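Local coordinates for protein elongation factor G (Thermus thermophilus, PDB 2DY1) that binds GTP and magnesium and, like other EF-G family members, probably acts as a GTPase in the elongation stage of translation, at residues 90-95 and 377-382; 95-100 and 287-292; 355-360 and 405-410; 428-433 and 625-630. All coordinates share one frame; numbering follows the deposited sequence.

In the fold
Interactions 1 and 2 both use helix 88-97 of the GTPase domain: the first joins it to the loop ahead of strand 383-389, the second to strand 285-294 of domain 2. Interaction 3 links domains 2 and III, and interaction 4 carries domain III on to the C-terminal domain. Interaction 2 alone has all its touching residues buried, and there a salt bridge and a methyl-on-ring contact combine. The other three lie at the surface: an arginine-to-carbonyl bond in 1, a histidine-carboxylate bond in 3, and water bridges in 4. The contacts also touch one another: E90 pairs with K290, D409 with H432, and P379 O with H428.

Interaction 1: residues 90-95 and 377-382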
# COMPACT_ATOMS: atom_id res chain seq x y z
N GLU A 90 -3.07 -2.67 -4.38
CA GLU A 90 -3.27 -3.20 -5.71
C GLU A 90 -2.00 -3.27 -6.53
O GLU A 90 -1.79 -4.21 -7.29
CB GLU A 90 -4.31 -2.34 -6.44
CG GLU A 90 -5.74 -2.63 -5.99
CD GLU A 90 -6.27 -3.92 -6.61
OE1 GLU A 90 -5.94 -5.02 -6.12
OE2 GLU A 90 -6.99 -3.82 -7.62
N ILE A 91 -1.14 -2.26 -6.37
CA ILE A 91 0.11 -2.25 -7.11
C ILE A 91 0.97 -3.45 -6.70
O ILE A 91 1.48 -4.18 -7.57
CB ILE A 91 0.89 -0.95 -6.86
CG1 ILE A 91 0.09 0.23 -7.42
CG2 ILE A 91 2.27 -1.01 -7.58
CD1 ILE A 91 0.67 1.62 -7.06
N ARG A 92 1.15 -3.64 -5.40
CA ARG A 92 2.00 -4.76 -4.96
C ARG A 92 1.35 -6.10 -5.30
O ARG A 92 2.06 -7.06 -5.66
CB ARG A 92 2.34 -4.61 -3.48
CG ARG A 92 3.30 -3.41 -3.25
CD ARG A 92 3.85 -3.33 -1.86
NE ARG A 92 4.69 -2.14 -1.70
CZ ARG A 92 5.52 -1.96 -0.68
NH1 ARG A 92 5.62 -2.90 0.25
NH2 ARG A 92 6.25 -0.86 -0.59
N GLY A 93 0.03 -6.15 -5.22
CA GLY A 93 -0.67 -7.38 -5.58
C GLY A 93 -0.47 -7.73 -7.05
O GLY A 93 -0.29 -8.90 -7.40
N ALA A 94 -0.49 -6.73 -7.94
CA ALA A 94 -0.30 -6.98 -9.37
C ALA A 94 1.11 -7.48 -9.64
O ALA A 94 1.29 -8.39 -10.43
CB ALA A 94 -0.57 -5.70 -10.18
N LEU A 95 2.09 -6.90 -8.96
CA LEU A 95 3.47 -7.33 -9.15
C LEU A 95 3.65 -8.76 -8.62
O LEU A 95 4.33 -9.58 -9.25
CB LEU A 95 4.45 -6.34 -8.49
CG LEU A 95 4.57 -5.03 -9.29
CD1 LEU A 95 5.17 -3.94 -8.43
CD2 LEU A 95 5.38 -5.26 -10.57
N ARG A 377 4.94 -7.66 0.85
CA ARG A 377 4.36 -7.15 2.07
C ARG A 377 3.72 -5.79 1.82
O ARG A 377 4.25 -5.00 1.05
CB ARG A 377 5.47 -6.99 3.12
CG ARG A 377 5.02 -6.65 4.53
CD ARG A 377 6.23 -6.28 5.38
NE ARG A 377 6.82 -5.04 4.90
CZ ARG A 377 6.45 -3.84 5.33
NH1 ARG A 377 5.50 -3.72 6.26
NH2 ARG A 377 7.00 -2.76 4.80
N LEU A 378 2.57 -5.53 2.44
CA LEU A 378 1.95 -4.21 2.33
C LEU A 378 2.33 -3.40 3.57
O LEU A 378 2.25 -3.90 4.70
CB LEU A 378 0.42 -4.31 2.28
CG LEU A 378 -0.22 -5.06 1.11
CD1 LEU A 378 -1.71 -4.80 1.15
CD2 LEU A 378 0.34 -4.58 -0.22
N PRO A 379 2.80 -2.16 3.38
CA PRO A 379 3.18 -1.31 4.51
C PRO A 379 1.88 -1.00 5.25
O PRO A 379 0.83 -0.92 4.63
CB PRO A 379 3.74 -0.05 3.84
CG PRO A 379 4.12 -0.51 2.44
CD PRO A 379 3.02 -1.47 2.10
N ASP A 380 1.92 -0.84 6.57
CA ASP A 380 0.67 -0.54 7.28
C ASP A 380 0.13 0.83 6.85
O ASP A 380 0.91 1.76 6.58
CB ASP A 380 0.89 -0.44 8.79
CG ASP A 380 1.07 -1.78 9.46
OD1 ASP A 380 0.42 -2.76 9.03
OD2 ASP A 380 1.84 -1.84 10.44
N PRO A 381 -1.20 0.99 6.80
CA PRO A 381 -1.78 2.29 6.43
C PRO A 381 -1.49 3.23 7.60
O PRO A 381 -1.53 2.82 8.76
CB PRO A 381 -3.26 1.99 6.28
CG PRO A 381 -3.50 0.80 7.19
CD PRO A 381 -2.24 -0.03 7.02
N ASN A 382 -1.22 4.50 7.31
CA ASN A 382 -0.84 5.43 8.37
C ASN A 382 -1.68 6.68 8.48
O ASN A 382 -1.33 7.56 9.26
CB ASN A 382 0.60 5.84 8.15
CG ASN A 382 0.79 6.63 6.87
OD1 ASN A 382 0.28 6.25 5.81
ND2 ASN A 382 1.53 7.73 6.96
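R92 leaves helix 88-97 with its CG anti to its own carbonyl carbon (chi1 -69°) and runs extended from CG to NE, a shape that carries the guanidinium across to the backbone of R377 and the ring of P379. The contact joins the P-loop GTPase fold to the irregular loop between strands 361-363 and 383-389, the connection that leads from the domain 2 sheet into that of domain III. One hydrogen bond directs it: NH1 of R92 lies 2.6 Å from O of R377, with an N-H...O angle of 146°. The oxygen sits at the edge of the guanidinium, in its plane, while the donor is tilted 21° from the carbonyl plane. Over one face of the same group lies the proline ring, where CD of P379 comes within 3.5 Å of NH1 of R92 and CG of P379 within 3.7 Å of CZ. Closer to the helix, CD2 of L378 lies alongside the start of the arginine chain, 3.8 Å from CB of R92. With an alanine here, the carbonyl of R377 is likely to lose its guanidinium donor and the ring of P379 the flat group beneath it. R124 of helix 113-124 brings a like charge close to NH1 of R92. The side chain of R377 itself brings another, its NH2 standing 4.8 Å from NH1 of R92.

Interaction 2: residues 95-100 and 287-292; sequences LEAADA and KVFKVQ
The methyl group of A97 lies over one face of the F289 ring, its CB 3.6 Å from the ring centroid and 19° off the ring normal, which qualifies as a CH-pi contact. It is offset toward the CG side of the ring, with CB of A97 3.4 Å from CG of F289. A chi1 of 70° sets CG of F289 between the backbone N and the carbonyl carbon and so swings the ring beneath the methyl. Helix 88-97 of the GTPase domain thus ends against strand 285-294 of domain 2, whose beta-barrel fold is shared among translation factors. Beside the ring, the extended chains of E96 and K287 run nearly perpendicular and form a salt bridge, NZ of K287 to OE2 of E96 at 3.1 Å. The ammonium comes from above the carboxylate plane, 46° out of it. Two waters complete the junction: water 1 donates to OE2 of E96 and, at 2.9 Å, to O of F289, while water 2 donates to OE1 of E96 at 2.7 Å and accepts from NZ of K287 at 3.0 Å. Both ends have further partners in the loop between strands 361-363 and 383-389, A376 N for OE1 and P374 O for NZ. A buried carboxylate and ammonium paired in this way and given further hydrogen bonds are likely to stay ionised, each offsetting the other's charge at the domain boundary.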
# COMPACT_ATOMS: atom_id res chain seq x y z
N LEU A 95 2.09 -6.90 -8.96
CA LEU A 95 3.47 -7.33 -9.15
C LEU A 95 3.65 -8.76 -8.62
O LEU A 95 4.33 -9.58 -9.25
CB LEU A 95 4.45 -6.34 -8.49
CG LEU A 95 4.57 -5.03 -9.29
CD1 LEU A 95 5.17 -3.94 -8.43
CD2 LEU A 95 5.38 -5.26 -10.57
N GLU A 96 3.04 -9.06 -7.48
CA GLU A 96 3.10 -10.42 -6.90
C GLU A 96 2.58 -11.45 -7.88
O GLU A 96 3.08 -12.58 -7.96
CB GLU A 96 2.18 -10.53 -5.69
CG GLU A 96 2.73 -10.21 -4.37
CD GLU A 96 1.85 -10.82 -3.30
OE1 GLU A 96 2.12 -10.61 -2.13
OE2 GLU A 96 0.88 -11.54 -3.65
N ALA A 97 1.52 -11.07 -8.60
CA ALA A 97 0.85 -11.93 -9.55
C ALA A 97 1.54 -12.14 -10.88
O ALA A 97 1.18 -13.05 -11.59
CB ALA A 97 -0.56 -11.38 -9.82
N ALA A 98 2.51 -11.30 -11.21
CA ALA A 98 3.15 -11.38 -12.52
C ALA A 98 4.55 -11.96 -12.47
O ALA A 98 5.12 -12.06 -11.40
CB ALA A 98 3.21 -9.98 -13.14
N ASP A 99 5.08 -12.30 -13.65
CA ASP A 99 6.43 -12.83 -13.74
C ASP A 99 7.40 -11.78 -14.27
O ASP A 99 8.61 -12.05 -14.40
CB ASP A 99 6.46 -14.07 -14.64
CG ASP A 99 5.59 -15.20 -14.11
OD1 ASP A 99 5.37 -15.26 -12.88
OD2 ASP A 99 5.13 -16.03 -14.93
N ALA A 100 6.90 -10.58 -14.58
CA ALA A 100 7.75 -9.49 -15.08
C ALA A 100 6.97 -8.19 -14.94
O ALA A 100 5.74 -8.22 -14.87
CB ALA A 100 8.11 -9.70 -16.55
N LYS A 287 -2.38 -18.36 -6.45
CA LYS A 287 -2.58 -17.46 -5.33
C LYS A 287 -3.66 -16.44 -5.67
O LYS A 287 -3.76 -16.01 -6.81
CB LYS A 287 -1.26 -16.73 -5.02
CG LYS A 287 -1.35 -15.78 -3.87
CD LYS A 287 0.05 -15.30 -3.45
CE LYS A 287 -0.04 -14.34 -2.29
NZ LYS A 287 1.30 -13.96 -1.79
N VAL A 288 -4.47 -16.07 -4.67
CA VAL A 288 -5.51 -15.05 -4.88
C VAL A 288 -4.74 -13.74 -4.65
O VAL A 288 -4.34 -13.45 -3.52
CB VAL A 288 -6.61 -15.17 -3.81
CG1 VAL A 288 -7.61 -14.03 -3.94
CG2 VAL A 288 -7.36 -16.51 -3.98
N PHE A 289 -4.52 -12.96 -5.72
CA PHE A 289 -3.75 -11.73 -5.56
C PHE A 289 -4.60 -10.50 -5.32
O PHE A 289 -4.09 -9.47 -4.91
CB PHE A 289 -2.80 -11.51 -6.76
CG PHE A 289 -3.48 -11.16 -8.05
CD1 PHE A 289 -3.64 -9.82 -8.43
CD2 PHE A 289 -3.92 -12.17 -8.90
CE1 PHE A 289 -4.23 -9.50 -9.68
CE2 PHE A 289 -4.51 -11.87 -10.13
CZ PHE A 289 -4.67 -10.53 -10.52
N LYS A 290 -5.88 -10.62 -5.62
CA LYS A 290 -6.81 -9.51 -5.34
C LYS A 290 -8.23 -10.01 -5.34
O LYS A 290 -8.54 -11.10 -5.86
CB LYS A 290 -6.69 -8.36 -6.35
CG LYS A 290 -7.19 -8.69 -7.74
CD LYS A 290 -7.37 -7.45 -8.63
CE LYS A 290 -8.71 -6.76 -8.32
NZ LYS A 290 -8.78 -5.36 -8.89
N VAL A 291 -9.12 -9.18 -4.79
CA VAL A 291 -10.52 -9.53 -4.69
C VAL A 291 -11.36 -8.31 -5.05
O VAL A 291 -10.97 -7.18 -4.73
CB VAL A 291 -10.86 -9.93 -3.23
CG1 VAL A 291 -12.38 -9.98 -3.04
CG2 VAL A 291 -10.25 -11.30 -2.90
N GLN A 292 -12.45 -8.53 -5.78
CA GLN A 292 -13.42 -7.44 -6.03
C GLN A 292 -14.73 -7.88 -5.39
O GLN A 292 -15.02 -9.06 -5.35
CB GLN A 292 -13.74 -7.24 -7.52
CG GLN A 292 -12.70 -6.53 -8.35
CD GLN A 292 -12.39 -5.13 -7.83
OE1 GLN A 292 -11.26 -4.83 -7.45
NE2 GLN A 292 -13.41 -4.26 -7.82
O HOH W 1 -1.83 -10.21 -3.21
O HOH W 2 -0.10 -11.47 -0.78

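Interaction 3: residues 355-360 and 405-410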
# COMPACT_ATOMS: atom_id res chain seq x y z
N GLY A 355 -15.57 -17.20 0.13
CA GLY A 355 -14.61 -17.85 1.02
C GLY A 355 -13.15 -17.74 0.61
O GLY A 355 -12.27 -18.28 1.30
N LEU A 356 -12.87 -17.03 -0.47
CA LEU A 356 -11.49 -16.88 -0.97
C LEU A 356 -11.01 -15.45 -0.72
O LEU A 356 -11.60 -14.51 -1.23
CB LEU A 356 -11.44 -17.17 -2.48
CG LEU A 356 -11.78 -18.61 -2.89
CD1 LEU A 356 -11.75 -18.75 -4.42
CD2 LEU A 356 -10.79 -19.56 -2.23
N HIS A 357 -9.94 -15.32 0.04
CA HIS A 357 -9.42 -14.01 0.43
C HIS A 357 -8.09 -13.66 -0.18
O HIS A 357 -7.31 -14.54 -0.57
CB HIS A 357 -9.31 -13.97 1.95
CG HIS A 357 -10.54 -14.45 2.65
ND1 HIS A 357 -11.75 -13.79 2.57
CD2 HIS A 357 -10.76 -15.54 3.42
CE1 HIS A 357 -12.66 -14.45 3.27
NE2 HIS A 357 -12.08 -15.52 3.80
N ARG A 358 -7.80 -12.36 -0.25
CA ARG A 358 -6.53 -11.92 -0.80
C ARG A 358 -5.38 -12.59 -0.05
O ARG A 358 -5.40 -12.65 1.19
CB ARG A 358 -6.40 -10.40 -0.66
CG ARG A 358 -5.14 -9.79 -1.31
CD ARG A 358 -5.10 -8.27 -1.07
NE ARG A 358 -4.01 -7.60 -1.78
CZ ARG A 358 -2.72 -7.60 -1.42
NH1 ARG A 358 -2.32 -8.25 -0.33
NH2 ARG A 358 -1.82 -6.96 -2.16
N GLY A 359 -4.40 -13.10 -0.80
CA GLY A 359 -3.22 -13.71 -0.21
C GLY A 359 -3.27 -15.21 -0.02
O GLY A 359 -2.26 -15.84 0.33
N MET A 360 -4.44 -15.79 -0.25
CA MET A 360 -4.65 -17.22 -0.09
C MET A 360 -3.90 -18.01 -1.17
O MET A 360 -4.01 -17.72 -2.36
CB MET A 360 -6.15 -17.49 -0.17
CG MET A 360 -6.63 -18.82 0.35
SD MET A 360 -8.42 -18.71 0.43
CE MET A 360 -8.61 -17.73 1.60
N LEU A 405 -15.92 -3.97 2.03
CA LEU A 405 -14.84 -3.03 1.72
C LEU A 405 -13.47 -3.59 2.08
O LEU A 405 -12.52 -3.45 1.30
CB LEU A 405 -15.05 -1.72 2.48
CG LEU A 405 -13.99 -0.63 2.26
CD1 LEU A 405 -14.17 -0.05 0.85
CD2 LEU A 405 -14.11 0.46 3.31
N LEU A 406 -13.36 -4.22 3.25
CA LEU A 406 -12.07 -4.76 3.68
C LEU A 406 -11.73 -6.05 2.95
O LEU A 406 -10.55 -6.41 2.88
CB LEU A 406 -12.04 -4.94 5.21
CG LEU A 406 -11.58 -3.75 6.08
CD1 LEU A 406 -10.07 -3.58 5.95
CD2 LEU A 406 -12.28 -2.46 5.67
N GLU A 407 -12.72 -6.77 2.43
CA GLU A 407 -12.42 -7.97 1.64
C GLU A 407 -11.78 -7.50 0.35
O GLU A 407 -10.79 -8.06 -0.13
CB GLU A 407 -13.69 -8.73 1.24
CG GLU A 407 -14.21 -9.69 2.25
CD GLU A 407 -13.21 -10.78 2.59
OE1 GLU A 407 -12.53 -11.31 1.68
OE2 GLU A 407 -13.13 -11.10 3.78
N GLU A 408 -12.39 -6.47 -0.25
CA GLU A 408 -11.91 -5.94 -1.50
C GLU A 408 -10.59 -5.21 -1.31
O GLU A 408 -9.70 -5.28 -2.16
CB GLU A 408 -12.99 -5.00 -2.07
CG GLU A 408 -12.70 -4.41 -3.40
CD GLU A 408 -13.90 -3.64 -3.92
OE1 GLU A 408 -14.79 -4.25 -4.56
OE2 GLU A 408 -13.94 -2.42 -3.67
N ASP A 409 -10.44 -4.54 -0.17
CA ASP A 409 -9.23 -3.76 0.06
C ASP A 409 -8.60 -3.95 1.42
O ASP A 409 -8.84 -3.20 2.36
CB ASP A 409 -9.53 -2.27 -0.18
CG ASP A 409 -8.30 -1.40 -0.09
OD1 ASP A 409 -7.16 -1.91 0.07
OD2 ASP A 409 -8.47 -0.18 -0.19
N PRO A 410 -7.78 -5.00 1.56
CA PRO A 410 -7.10 -5.31 2.82
C PRO A 410 -5.96 -4.33 3.15
O PRO A 410 -5.25 -4.53 4.15
CB PRO A 410 -6.61 -6.76 2.61
CG PRO A 410 -7.52 -7.29 1.55
CD PRO A 410 -7.66 -6.12 0.61
O HOH W 3 -9.79 -10.44 0.74
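H357 presents the edge of its imidazole to E407, and the glutamate reaches it by bending its chain at chi2 (-60°), which brings the carboxylate up to the edge of the ring. ND1 of H357 donates to OE1 of E407 at 2.7 Å with an N-H...O angle of 160°. The acceptor lies in the ring plane and is met on its syn side, although the ring and carboxylate planes are turned 50° apart. OE1 of E407 is gripped a second time by water 3, at 3.0 Å. The same water donates to O of E407 at 2.7 Å and accepts from N of R358 at 2.9 Å. The contact sets a type II beta turn of domain 2, from H357 to M360, against the C-terminal end of helix 392-408 in domain III. A leucine in place of E407 would probably leave ND1 of H357 without its acceptor and the imidazole freer to turn, with water 3 losing one of its two acceptors. R358 stretches out from CG to NE and passes obliquely over P410, CD of R358 lying 3.7 Å from CG of P410; its NH2 goes on to the carbonyl of G89.

Interaction 4: residues 428-433 and 625-630; sequences HGELHL and YYKALP
The first turn of helix 430-442 in domain III faces helix 625-633 of the C-terminal domain, and E430 makes the contact with Y626 and K627. CB of E430 meets the edge of the Y626 ring, in its plane, 3.7 Å from CE2 of Y626. CG of E430 is anti to the backbone N (chi1 -175°) and the chain runs extended beyond it, lying across the chain of K627 and placing OE1 of E430 3.8 Å from CG of K627. The lysine therefore lends its methylene groups to the carboxylate. Its charge lies farther off, NZ of K627 being 4.7 Å from OE2 of E430, and is salt-bridged to E624. Both domains belong to related families, and here a helix of each meets the other at the surface, with Y626 also reaching V383 and V385 of the domain III sheet. Polar bonding between the two helices runs through water. OE1 of E430 accepts from water 4 at 2.9 Å and from water 5 at 2.8 Å. Water 4 also donates to O of Y626 at 2.7 Å, a carbonyl whose helical partner four residues on would be P630, which has no N-H; the helix is kinked there. Water 5 donates to O of K627 at 2.8 Å. On the domain III side, G429 occupies the N-cap position, and N of H428 donates to ND1 of H432 at 2.8 Å, nearly straight at 166° and in the ring plane. NE2 of that ring bonds in turn to D409.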
# COMPACT_ATOMS: atom_id res chain seq x y z
N HIS A 428 -4.00 4.79 3.14
CA HIS A 428 -2.69 5.19 2.65
C HIS A 428 -2.57 6.58 2.10
O HIS A 428 -1.53 6.95 1.56
CB HIS A 428 -2.20 4.16 1.62
CG HIS A 428 -1.81 2.85 2.24
ND1 HIS A 428 -2.68 1.80 2.43
CD2 HIS A 428 -0.63 2.46 2.77
CE1 HIS A 428 -2.04 0.81 3.04
NE2 HIS A 428 -0.80 1.19 3.25
N GLY A 429 -3.63 7.37 2.24
CA GLY A 429 -3.58 8.73 1.73
C GLY A 429 -4.97 9.31 1.68
O GLY A 429 -5.96 8.60 1.88
N GLU A 430 -5.05 10.60 1.39
CA GLU A 430 -6.33 11.29 1.28
C GLU A 430 -7.19 10.70 0.14
O GLU A 430 -8.39 10.47 0.30
CB GLU A 430 -6.08 12.80 1.05
CG GLU A 430 -7.35 13.63 1.04
CD GLU A 430 -7.12 15.14 0.95
OE1 GLU A 430 -5.97 15.58 0.74
OE2 GLU A 430 -8.11 15.89 1.07
N LEU A 431 -6.57 10.45 -1.01
CA LEU A 431 -7.29 9.89 -2.14
C LEU A 431 -7.74 8.48 -1.81
O LEU A 431 -8.89 8.10 -2.11
CB LEU A 431 -6.41 9.90 -3.40
CG LEU A 431 -6.99 9.18 -4.62
CD1 LEU A 431 -8.30 9.83 -5.07
CD2 LEU A 431 -5.98 9.20 -5.75
N HIS A 432 -6.87 7.70 -1.18
CA HIS A 432 -7.26 6.33 -0.82
C HIS A 432 -8.54 6.36 0.02
O HIS A 432 -9.51 5.65 -0.27
CB HIS A 432 -6.12 5.66 -0.05
CG HIS A 432 -6.38 4.23 0.29
ND1 HIS A 432 -5.80 3.61 1.37
CD2 HIS A 432 -7.14 3.28 -0.32
CE1 HIS A 432 -6.19 2.34 1.42
NE2 HIS A 432 -7.01 2.12 0.41
N LEU A 433 -8.55 7.18 1.08
CA LEU A 433 -9.71 7.25 1.97
C LEU A 433 -10.95 7.78 1.25
O LEU A 433 -12.07 7.34 1.51
CB LEU A 433 -9.36 8.11 3.19
CG LEU A 433 -8.37 7.44 4.14
CD1 LEU A 433 -7.89 8.46 5.16
CD2 LEU A 433 -9.02 6.22 4.83
N TYR A 625 -2.05 16.77 8.80
CA TYR A 625 -0.87 17.29 8.14
C TYR A 625 -0.84 16.73 6.72
O TYR A 625 -0.41 17.41 5.79
CB TYR A 625 0.39 16.88 8.92
CG TYR A 625 1.64 17.65 8.52
CD1 TYR A 625 2.76 16.99 8.03
CD2 TYR A 625 1.68 19.05 8.61
CE1 TYR A 625 3.92 17.69 7.65
CE2 TYR A 625 2.83 19.76 8.23
CZ TYR A 625 3.93 19.08 7.75
OH TYR A 625 5.05 19.78 7.37
N TYR A 626 -1.33 15.50 6.54
CA TYR A 626 -1.34 14.88 5.22
C TYR A 626 -2.12 15.70 4.19
O TYR A 626 -1.82 15.64 3.00
CB TYR A 626 -1.90 13.44 5.29
CG TYR A 626 -3.39 13.32 5.52
CD1 TYR A 626 -3.93 13.47 6.80
CD2 TYR A 626 -4.26 13.01 4.47
CE1 TYR A 626 -5.29 13.32 7.03
CE2 TYR A 626 -5.63 12.85 4.69
CZ TYR A 626 -6.14 13.01 5.97
OH TYR A 626 -7.48 12.83 6.18
N LYS A 627 -3.09 16.49 4.65
CA LYS A 627 -3.88 17.31 3.73
C LYS A 627 -3.19 18.62 3.38
O LYS A 627 -3.38 19.15 2.28
CB LYS A 627 -5.26 17.64 4.33
CG LYS A 627 -6.22 16.47 4.41
CD LYS A 627 -7.62 16.93 4.83
CE LYS A 627 -8.59 15.76 4.89
NZ LYS A 627 -9.94 16.17 5.40
N ALA A 628 -2.38 19.13 4.29
CA ALA A 628 -1.70 20.41 4.09
C ALA A 628 -0.33 20.33 3.44
O ALA A 628 0.11 21.28 2.79
CB ALA A 628 -1.59 21.14 5.43
N LEU A 629 0.37 19.21 3.61
CA LEU A 629 1.71 19.08 3.06
C LEU A 629 1.86 19.41 1.58
O LEU A 629 2.79 20.11 1.18
CB LEU A 629 2.28 17.69 3.32
CG LEU A 629 3.77 17.60 2.96
CD1 LEU A 629 4.57 18.60 3.80
CD2 LEU A 629 4.27 16.19 3.19
N PRO A 630 0.95 18.91 0.73
CA PRO A 630 1.05 19.20 -0.70
C PRO A 630 1.15 20.71 -0.99
O PRO A 630 2.08 21.16 -1.66
CB PRO A 630 -0.21 18.57 -1.27
CG PRO A 630 -0.38 17.35 -0.38
CD PRO A 630 -0.13 17.93 0.99
O HOH W 4 -3.17 14.78 0.79
O HOH W 5 -5.17 18.18 0.31